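Local coordinates for glycosylation Associate Protein 1 (Streptococcus agalactiae serotype V, PDB 6OYC) that probably serves in the glycosylation and accessory Sec export of a surface glycoprotein, as a member of the Gap123 complex with a glycosyltransferase-like fold, at residues 34-39 and 298-303; 41-46 and 500-505; 277-282 and 508-513. All coordinates share one frame; numbering follows the deposited sequence.

Interaction 1 of 3, residues 34-39 and 298-303; sequences TINQMK and VHVSPF
Hydrogen bonding between the two segments rests on N36, whose ND2 donates to the carbonyl O of F303 at 2.7 Å. The bond is only modestly bent (154° at the hydrogen) and reaches the oxygen in the carbonyl plane, on a lone pair. The acceptor also lies close to the amide plane of N36, so the bond lies close to both planes. With CG anti to the backbone N (chi1 166°), the amide leaves helix 33-43 and lies across the turn at S301-F303. N36 ND2 is also 3.1 Å from F303 N, but both are donors and no bond forms there; F303 N is instead given to S301 O at 3.0 Å, closing an inverse gamma turn centred on P302.

This turn follows strand 297-299, an edge strand of the N-terminal parallel sheet, at the point where the chain departs toward the second parallel sheet. Consistent with a GT-B-type architecture, N36 joins helix 33-43 to the chain leaving the first sheet.

Van der Waals contacts add to the bond. On the oxygen side, N36 OD1 meets CG1 of V300 at 3.5 Å, the two side chains crossing at a slant. N36 ND2 rests 3.4 Å from P302 C, the carbonyl carbon. CB of F303 lies a little farther off, at 4.1 Å from N36 ND2. The phenyl group of F303 turns away, to K497 and I498 of helix 484-502 and I443 of helix 436-445. V300 is backed by L506 and I510.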
loop_
_atom_site.group_PDB
_atom_site.type_symbol
_atom_site.label_atom_id
_atom_site.label_comp_id
_atom_site.label_asym_id
_atom_site.label_seq_id
_atom_site.Cartn_x
_atom_site.Cartn_y
_atom_site.Cartn_z
ATOM N N THR A 34 5.978 5.459 6.122
ATOM C CA THR A 34 5.914 4.998 7.503
ATOM C C THR A 34 6.443 3.579 7.635
ATOM O O THR A 34 7.195 3.275 8.569
ATOM C CB THR A 34 4.485 5.078 8.025
ATOM O OG1 THR A 34 3.998 6.415 7.882
ATOM C CG2 THR A 34 4.425 4.656 9.507
ATOM N N ILE A 35 6.049 2.687 6.717
ATOM C CA ILE A 35 6.563 1.317 6.747
ATOM C C ILE A 35 8.079 1.335 6.634
ATOM O O ILE A 35 8.798 0.704 7.419
ATOM C CB ILE A 35 5.945 0.477 5.613
ATOM C CG1 ILE A 35 4.407 0.481 5.669
ATOM C CG2 ILE A 35 6.587 -0.925 5.589
ATOM C CD1 ILE A 35 3.840 -0.354 6.755
ATOM N N ASN A 36 8.579 2.056 5.637
ATOM C CA ASN A 36 10.012 2.104 5.407
ATOM C C ASN A 36 10.747 2.623 6.638
ATOM O O ASN A 36 11.764 2.051 7.051
ATOM C CB ASN A 36 10.280 2.972 4.182
ATOM C CG ASN A 36 11.719 3.355 4.061
ATOM O OD1 ASN A 36 12.169 4.325 4.682
ATOM N ND2 ASN A 36 12.468 2.578 3.286
ATOM N N GLN A 37 10.212 3.680 7.267
ATOM C CA GLN A 37 10.902 4.303 8.391
ATOM C C GLN A 37 10.805 3.456 9.649
ATOM O O GLN A 37 11.764 3.384 10.425
ATOM C CB GLN A 37 10.343 5.709 8.642
ATOM C CG GLN A 37 10.769 6.682 7.552
ATOM C CD GLN A 37 9.850 7.872 7.399
ATOM O OE1 GLN A 37 9.097 8.218 8.316
ATOM N NE2 GLN A 37 9.918 8.521 6.240
ATOM N N MET A 38 9.662 2.817 9.889
ATOM C CA MET A 38 9.596 2.009 11.102
ATOM C C MET A 38 10.498 0.789 11.016
ATOM O O MET A 38 11.052 0.360 12.034
ATOM C CB MET A 38 8.176 1.560 11.384
ATOM C CG MET A 38 8.087 0.803 12.698
ATOM S SD MET A 38 6.501 1.101 13.468
ATOM C CE MET A 38 5.634 1.580 11.981
ATOM N N LYS A 39 10.647 0.219 9.816
ATOM C CA LYS A 39 11.542 -0.914 9.637
ATOM C C LYS A 39 12.974 -0.534 9.986
ATOM O O LYS A 39 13.656 -1.262 10.710
ATOM C CB LYS A 39 11.459 -1.436 8.197
ATOM C CG LYS A 39 10.207 -2.255 7.868
ATOM C CD LYS A 39 10.447 -3.770 7.989
ATOM C CE LYS A 39 10.476 -4.208 9.447
ATOM N NZ LYS A 39 10.190 -5.650 9.679
ATOM N N VAL A 298 16.375 15.614 5.332
ATOM C CA VAL A 298 17.154 14.402 5.118
ATOM C C VAL A 298 16.458 13.534 4.073
ATOM O O VAL A 298 15.263 13.224 4.196
ATOM C CB VAL A 298 17.372 13.615 6.418
ATOM C CG1 VAL A 298 18.142 12.312 6.098
ATOM C CG2 VAL A 298 18.124 14.461 7.436
ATOM N N HIS A 299 17.214 13.129 3.053
ATOM C CA HIS A 299 16.684 12.299 1.983
ATOM C C HIS A 299 16.717 10.841 2.419
ATOM O O HIS A 299 17.757 10.337 2.858
ATOM C CB HIS A 299 17.491 12.518 0.699
ATOM C CG HIS A 299 17.242 11.499 -0.372
ATOM N ND1 HIS A 299 16.019 11.352 -0.998
ATOM C CD2 HIS A 299 18.072 10.599 -0.953
ATOM C CE1 HIS A 299 16.104 10.394 -1.904
ATOM N NE2 HIS A 299 17.339 9.922 -1.897
ATOM N N VAL A 300 15.568 10.174 2.336
ATOM C CA VAL A 300 15.444 8.771 2.717
ATOM C C VAL A 300 14.813 8.042 1.540
ATOM O O VAL A 300 13.607 8.172 1.302
ATOM C CB VAL A 300 14.618 8.584 4.002
ATOM C CG1 VAL A 300 14.289 7.108 4.240
ATOM C CG2 VAL A 300 15.353 9.172 5.228
ATOM N N SER A 301 15.618 7.288 0.795
ATOM C CA SER A 301 15.050 6.539 -0.319
ATOM C C SER A 301 14.197 5.387 0.217
ATOM O O SER A 301 14.551 4.752 1.218
ATOM C CB SER A 301 16.134 6.018 -1.264
ATOM O OG SER A 301 17.315 5.683 -0.570
ATOM N N PRO A 302 13.067 5.114 -0.402
ATOM C CA PRO A 302 12.051 4.221 0.198
ATOM C C PRO A 302 12.253 2.736 -0.100
ATOM O O PRO A 302 11.403 2.098 -0.717
ATOM C CB PRO A 302 10.753 4.751 -0.424
ATOM C CG PRO A 302 11.169 5.315 -1.761
ATOM C CD PRO A 302 12.554 5.872 -1.560
ATOM N N PHE A 303 13.355 2.166 0.396
ATOM C CA PHE A 303 13.616 0.734 0.255
ATOM C C PHE A 303 12.546 -0.118 0.928
ATOM O O PHE A 303 12.068 0.201 2.023
ATOM C CB PHE A 303 14.968 0.370 0.865
ATOM C CG PHE A 303 16.131 1.002 0.185
ATOM C CD1 PHE A 303 16.557 0.545 -1.058
ATOM C CD2 PHE A 303 16.826 2.047 0.797
ATOM C CE1 PHE A 303 17.649 1.135 -1.692
ATOM C CE2 PHE A 303 17.916 2.633 0.182
ATOM C CZ PHE A 303 18.332 2.176 -1.068
#

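Interaction 2 of 3, residues 41-46 and 500-505; sequences FDYAGK and DYTGGQ
Y43 presents the edge of its ring to Y501: CE1 of Y501 lies close to the plane of the Y43 ring, 3.8 Å from Y43 CE2. The contact is apolar, and the two side chains cross at a slant. Different first torsions bring them together. Y43 has CG anti to its carbonyl carbon (chi1 -68°), which turns the ring off the flank of the last turn, slanting back along helix 33-43, whereas Y501 has CG opposite the backbone N (chi1 171°) and swings its ring back toward that helix. The methyl of T502 approaches the Y43 ring obliquely, T502 CG2 standing 3.9 Å from Y43 CE2, so that CE2 of Y43 touches both residues. Each tyrosine hydroxyl is hydrogen-bonded outside this apolar meeting: Y43 OH with T305 OG1, and Y501 OH with the carbonyl O of N36.

Farther along, the backbones draw together where A44 faces G504, with A44 CB 4.4 Å from G504 CA. Both segments turn here. Helix 33-43 finishes in a Schellman motif, with K46 N bonded to F41 O at 2.9 Å and G45 N to D42 O at 2.8 Å, G45 adopting positive phi. G504, also at positive phi, is the N-cap of helix 505-512.

The contact therefore joins the C-terminal end of helix 33-43 to the bend between helices 484-502 and 505-512. F41, pointing away from 500-505, packs edge-to-face with F2 and F4 of strand 2-5, and both F41 and A44 touch V507 of helix 505-512.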
loop_
_atom_site.group_PDB
_atom_site.type_symbol
_atom_site.label_atom_id
_atom_site.label_comp_id
_atom_site.label_asym_id
_atom_site.label_seq_id
_atom_site.Cartn_x
_atom_site.Cartn_y
_atom_site.Cartn_z
ATOM N N PHE A 41 14.083 2.040 11.790
ATOM C CA PHE A 41 14.238 2.279 13.218
ATOM C C PHE A 41 14.296 0.963 13.978
ATOM O O PHE A 41 15.008 0.864 14.982
ATOM C CB PHE A 41 13.114 3.174 13.744
ATOM C CG PHE A 41 13.382 4.631 13.540
ATOM C CD1 PHE A 41 13.463 5.152 12.264
ATOM C CD2 PHE A 41 13.611 5.471 14.619
ATOM C CE1 PHE A 41 13.740 6.486 12.064
ATOM C CE2 PHE A 41 13.892 6.813 14.426
ATOM C CZ PHE A 41 13.947 7.327 13.152
ATOM N N ASP A 42 13.571 -0.055 13.499
ATOM C CA ASP A 42 13.637 -1.391 14.089
ATOM C C ASP A 42 15.016 -2.011 13.889
ATOM O O ASP A 42 15.646 -2.470 14.850
ATOM C CB ASP A 42 12.565 -2.299 13.469
ATOM C CG ASP A 42 11.198 -2.124 14.116
ATOM O OD1 ASP A 42 11.065 -1.227 14.977
ATOM O OD2 ASP A 42 10.265 -2.885 13.770
ATOM N N TYR A 43 15.479 -2.063 12.635
ATOM C CA TYR A 43 16.841 -2.489 12.332
ATOM C C TYR A 43 17.854 -1.746 13.187
ATOM O O TYR A 43 18.902 -2.305 13.539
ATOM C CB TYR A 43 17.164 -2.240 10.853
ATOM C CG TYR A 43 16.410 -3.103 9.866
ATOM C CD1 TYR A 43 15.964 -4.373 10.217
ATOM C CD2 TYR A 43 16.154 -2.651 8.578
ATOM C CE1 TYR A 43 15.279 -5.169 9.308
ATOM C CE2 TYR A 43 15.461 -3.428 7.670
ATOM C CZ TYR A 43 15.034 -4.687 8.038
ATOM O OH TYR A 43 14.360 -5.473 7.140
ATOM N N ALA A 44 17.567 -0.482 13.513
ATOM C CA ALA A 44 18.476 0.343 14.287
ATOM C C ALA A 44 18.296 0.148 15.778
ATOM O O ALA A 44 19.014 0.781 16.559
ATOM C CB ALA A 44 18.291 1.821 13.934
ATOM N N GLY A 45 17.351 -0.693 16.192
ATOM C CA GLY A 45 17.163 -0.958 17.605
ATOM C C GLY A 45 16.462 0.122 18.399
ATOM O O GLY A 45 16.505 0.080 19.631
ATOM N N LYS A 46 15.798 1.076 17.750
ATOM C CA LYS A 46 15.076 2.110 18.482
ATOM C C LYS A 46 13.741 1.592 19.006
ATOM O O LYS A 46 13.102 0.722 18.410
ATOM C CB LYS A 46 14.840 3.332 17.596
ATOM C CG LYS A 46 16.123 3.894 16.990
ATOM C CD LYS A 46 17.234 3.914 18.029
ATOM C CE LYS A 46 18.120 5.121 17.869
ATOM N NZ LYS A 46 19.440 4.790 17.297
ATOM N N ASP A 500 23.065 1.587 3.788
ATOM C CA ASP A 500 22.862 2.848 4.491
ATOM C C ASP A 500 21.560 2.829 5.279
ATOM O O ASP A 500 21.396 3.613 6.220
ATOM C CB ASP A 500 22.864 4.021 3.506
ATOM C CG ASP A 500 24.032 3.969 2.539
ATOM O OD1 ASP A 500 23.883 4.447 1.390
ATOM O OD2 ASP A 500 25.102 3.447 2.927
ATOM N N TYR A 501 20.659 1.917 4.919
ATOM C CA TYR A 501 19.323 1.735 5.462
ATOM C C TYR A 501 19.241 0.601 6.480
ATOM O O TYR A 501 18.543 0.733 7.483
ATOM C CB TYR A 501 18.363 1.473 4.290
ATOM C CG TYR A 501 16.959 1.058 4.642
ATOM C CD1 TYR A 501 16.603 -0.285 4.727
ATOM C CD2 TYR A 501 15.978 2.010 4.854
ATOM C CE1 TYR A 501 15.309 -0.657 5.037
ATOM C CE2 TYR A 501 14.685 1.650 5.170
ATOM C CZ TYR A 501 14.353 0.318 5.247
ATOM O OH TYR A 501 13.059 -0.015 5.548
ATOM N N THR A 502 19.931 -0.521 6.250
ATOM C CA THR A 502 19.959 -1.583 7.256
ATOM C C THR A 502 20.977 -1.319 8.359
ATOM O O THR A 502 20.809 -1.817 9.476
ATOM C CB THR A 502 20.277 -2.937 6.622
ATOM O OG1 THR A 502 21.219 -2.761 5.558
ATOM C CG2 THR A 502 19.016 -3.584 6.094
ATOM N N GLY A 503 22.026 -0.563 8.070
ATOM C CA GLY A 503 23.146 -0.398 8.961
ATOM C C GLY A 503 22.969 0.617 10.056
ATOM O O GLY A 503 23.819 0.684 10.947
ATOM N N GLY A 504 21.898 1.411 10.018
ATOM C CA GLY A 504 21.592 2.349 11.072
ATOM C C GLY A 504 22.143 3.742 10.882
ATOM O O GLY A 504 21.772 4.645 11.641
ATOM N N GLN A 505 22.997 3.954 9.884
ATOM C CA GLN A 505 23.638 5.256 9.736
ATOM C C GLN A 505 22.639 6.324 9.312
ATOM O O GLN A 505 22.721 7.470 9.762
ATOM C CB GLN A 505 24.788 5.164 8.739
ATOM C CG GLN A 505 25.947 4.325 9.238
ATOM C CD GLN A 505 25.847 2.880 8.799
ATOM O OE1 GLN A 505 24.773 2.409 8.397
ATOM N NE2 GLN A 505 26.963 2.157 8.893
#

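Interaction 3 of 3, residues 277-282 and 508-513; sequences AIICDR and ERIINS
No aromatic ring or side-chain amide takes part where A277 and I279 meet I510 and S513; the flat group that matters is the peptide carbonyl of I510. S513 OG donates to I510 O at 2.7 Å, approaching from outside the carbonyl plane, tilted 26° from it, with an angle of 138° at the oxygen. The backbone N of S513 adds weak bonds to I510 O and to R509 O, the former at 3.3 Å, so the I510 carbonyl takes both the hydroxyl and a weak amide contact as the last turn closes.

The torsion of S513 (chi1 67°) places OG between its backbone N and carbonyl carbon, folded back over that turn. There S513 OG also lies against the methyl of A277, 3.5 Å from A277 CB. This is a van der Waals contact: the bond to I510 O occupies the hydroxyl proton while the flank of the oxygen rests on the strand.

The second point of touch is wholly apolar. I279 and I510 extend their CG1-CD1 arms to meet methyl against methyl, CD1 to CD1 at 4.0 Å, with the side chains crossing at about a right angle. CG2 of I510 comes to 4.2 Å from the same CD1 of I279, so this methyl touches both branches of I510.

Strand 277-280 lies between strands 250-255 and 297-299 in the N-terminal parallel sheet, and the contact lays helix 505-512, near the C-terminus of the chain, against it. I510 reaches all three strands or their ends, touching I252 and V298 as well as V300 just past the edge strand. I278 points away from this helix and packs on L289 of helix 283-292.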
loop_
_atom_site.group_PDB
_atom_site.type_symbol
_atom_site.label_atom_id
_atom_site.label_comp_id
_atom_site.label_asym_id
_atom_site.label_seq_id
_atom_site.Cartn_x
_atom_site.Cartn_y
_atom_site.Cartn_z
ATOM N N ALA A 277 13.123 18.191 12.169
ATOM C CA ALA A 277 13.738 17.718 10.930
ATOM C C ALA A 277 12.643 17.283 9.964
ATOM O O ALA A 277 11.514 16.978 10.367
ATOM C CB ALA A 277 14.721 16.564 11.173
ATOM N N ILE A 278 12.990 17.271 8.676
ATOM C CA ILE A 278 12.084 16.839 7.622
ATOM C C ILE A 278 12.745 15.703 6.859
ATOM O O ILE A 278 13.935 15.779 6.534
ATOM C CB ILE A 278 11.707 17.994 6.678
ATOM C CG1 ILE A 278 10.976 19.093 7.458
ATOM C CG2 ILE A 278 10.830 17.487 5.552
ATOM C CD1 ILE A 278 11.054 20.444 6.818
ATOM N N ILE A 279 11.981 14.643 6.608
ATOM C CA ILE A 279 12.380 13.525 5.758
ATOM C C ILE A 279 11.579 13.592 4.468
ATOM O O ILE A 279 10.366 13.851 4.501
ATOM C CB ILE A 279 12.114 12.163 6.428
ATOM C CG1 ILE A 279 12.930 11.969 7.697
ATOM C CG2 ILE A 279 12.386 11.022 5.435
ATOM C CD1 ILE A 279 12.390 10.827 8.541
ATOM N N CYS A 280 12.225 13.310 3.338
ATOM C CA CYS A 280 11.415 12.958 2.179
ATOM C C CYS A 280 12.114 11.917 1.322
ATOM O O CYS A 280 13.321 11.670 1.440
ATOM C CB CYS A 280 11.039 14.171 1.325
ATOM S SG CYS A 280 12.413 15.156 0.930
ATOM N N ASP A 281 11.313 11.296 0.464
ATOM C CA ASP A 281 11.782 10.256 -0.435
ATOM C C ASP A 281 12.409 10.807 -1.714
ATOM O O ASP A 281 13.015 10.038 -2.466
ATOM C CB ASP A 281 10.620 9.315 -0.791
ATOM C CG ASP A 281 9.487 10.023 -1.519
ATOM O OD1 ASP A 281 9.088 11.128 -1.103
ATOM O OD2 ASP A 281 8.992 9.483 -2.529
ATOM N N ARG A 282 12.298 12.098 -1.994
ATOM C CA ARG A 282 12.758 12.579 -3.290
ATOM C C ARG A 282 13.755 13.721 -3.142
ATOM O O ARG A 282 13.612 14.588 -2.271
ATOM C CB ARG A 282 11.576 12.999 -4.157
ATOM C CG ARG A 282 10.831 11.801 -4.757
ATOM C CD ARG A 282 9.853 12.278 -5.792
ATOM N NE ARG A 282 10.559 12.978 -6.854
ATOM C CZ ARG A 282 10.883 12.414 -8.011
ATOM N NH1 ARG A 282 10.529 11.159 -8.235
ATOM N NH2 ARG A 282 11.550 13.101 -8.931
ATOM N N GLU A 508 20.667 7.349 12.424
ATOM C CA GLU A 508 21.476 8.206 13.277
ATOM C C GLU A 508 21.645 9.596 12.673
ATOM O O GLU A 508 21.651 10.593 13.399
ATOM C CB GLU A 508 22.831 7.550 13.524
ATOM C CG GLU A 508 23.471 7.969 14.826
ATOM C CD GLU A 508 22.736 7.418 16.035
ATOM O OE1 GLU A 508 21.893 6.500 15.865
ATOM O OE2 GLU A 508 23.007 7.908 17.158
ATOM N N ARG A 509 21.773 9.686 11.348
ATOM C CA ARG A 509 21.840 10.995 10.698
ATOM C C ARG A 509 20.552 11.781 10.915
ATOM O O ARG A 509 20.588 12.970 11.252
ATOM C CB ARG A 509 22.127 10.827 9.203
ATOM C CG ARG A 509 22.137 12.133 8.405
ATOM C CD ARG A 509 22.792 11.937 7.038
ATOM N NE ARG A 509 24.171 11.475 7.179
ATOM C CZ ARG A 509 24.588 10.247 6.884
ATOM N NH1 ARG A 509 23.734 9.343 6.414
ATOM N NH2 ARG A 509 25.863 9.924 7.057
ATOM N N ILE A 510 19.402 11.129 10.715
ATOM C CA ILE A 510 18.113 11.760 10.986
ATOM C C ILE A 510 18.059 12.227 12.430
ATOM O O ILE A 510 17.719 13.380 12.717
ATOM C CB ILE A 510 16.957 10.786 10.673
ATOM C CG1 ILE A 510 16.907 10.467 9.183
ATOM C CG2 ILE A 510 15.620 11.361 11.123
ATOM C CD1 ILE A 510 16.062 9.254 8.873
ATOM N N ILE A 511 18.440 11.346 13.353
ATOM C CA ILE A 511 18.254 11.603 14.780
ATOM C C ILE A 511 19.123 12.762 15.250
ATOM O O ILE A 511 18.680 13.603 16.041
ATOM C CB ILE A 511 18.553 10.333 15.589
ATOM C CG1 ILE A 511 17.392 9.353 15.479
ATOM C CG2 ILE A 511 18.789 10.670 17.048
ATOM C CD1 ILE A 511 17.718 8.032 16.087
ATOM N N ASN A 512 20.383 12.800 14.816
ATOM C CA ASN A 512 21.323 13.812 15.293
ATOM C C ASN A 512 21.300 15.084 14.463
ATOM O O ASN A 512 22.073 16.000 14.747
ATOM C CB ASN A 512 22.756 13.252 15.337
ATOM C CG ASN A 512 22.916 12.114 16.349
ATOM O OD1 ASN A 512 23.548 11.091 16.062
ATOM N ND2 ASN A 512 22.331 12.284 17.536
ATOM N N SER A 513 20.448 15.161 13.437
ATOM C CA SER A 513 20.296 16.422 12.722
ATOM C C SER A 513 19.658 17.494 13.601
ATOM O O SER A 513 19.674 18.677 13.246
ATOM C CB SER A 513 19.465 16.203 11.455
ATOM O OG SER A 513 18.136 15.874 11.801
#

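In the fold
The three contacts lie on one side of the chain's centre and gather around the returning C-terminal helices, an arrangement consistent with the GT-B fold, in which the chain end crosses back to the N-terminal domain. Interactions 1 and 2 have centres about 10 Å apart and share helix 33-43; the probable hydrogen bond N36 O to Y501 OH, 2.9 Å, couples them. Interactions 1 and 3, also about 10 Å between centres, are joined through neighbouring strands, V300 N lying 2.8 Å from C280 O. Between interactions 2 and 3, centres about 13 Å apart, K46 CE packs on I511 CD1 at 3.4 Å, beside a weak ion pair from K46 to E508.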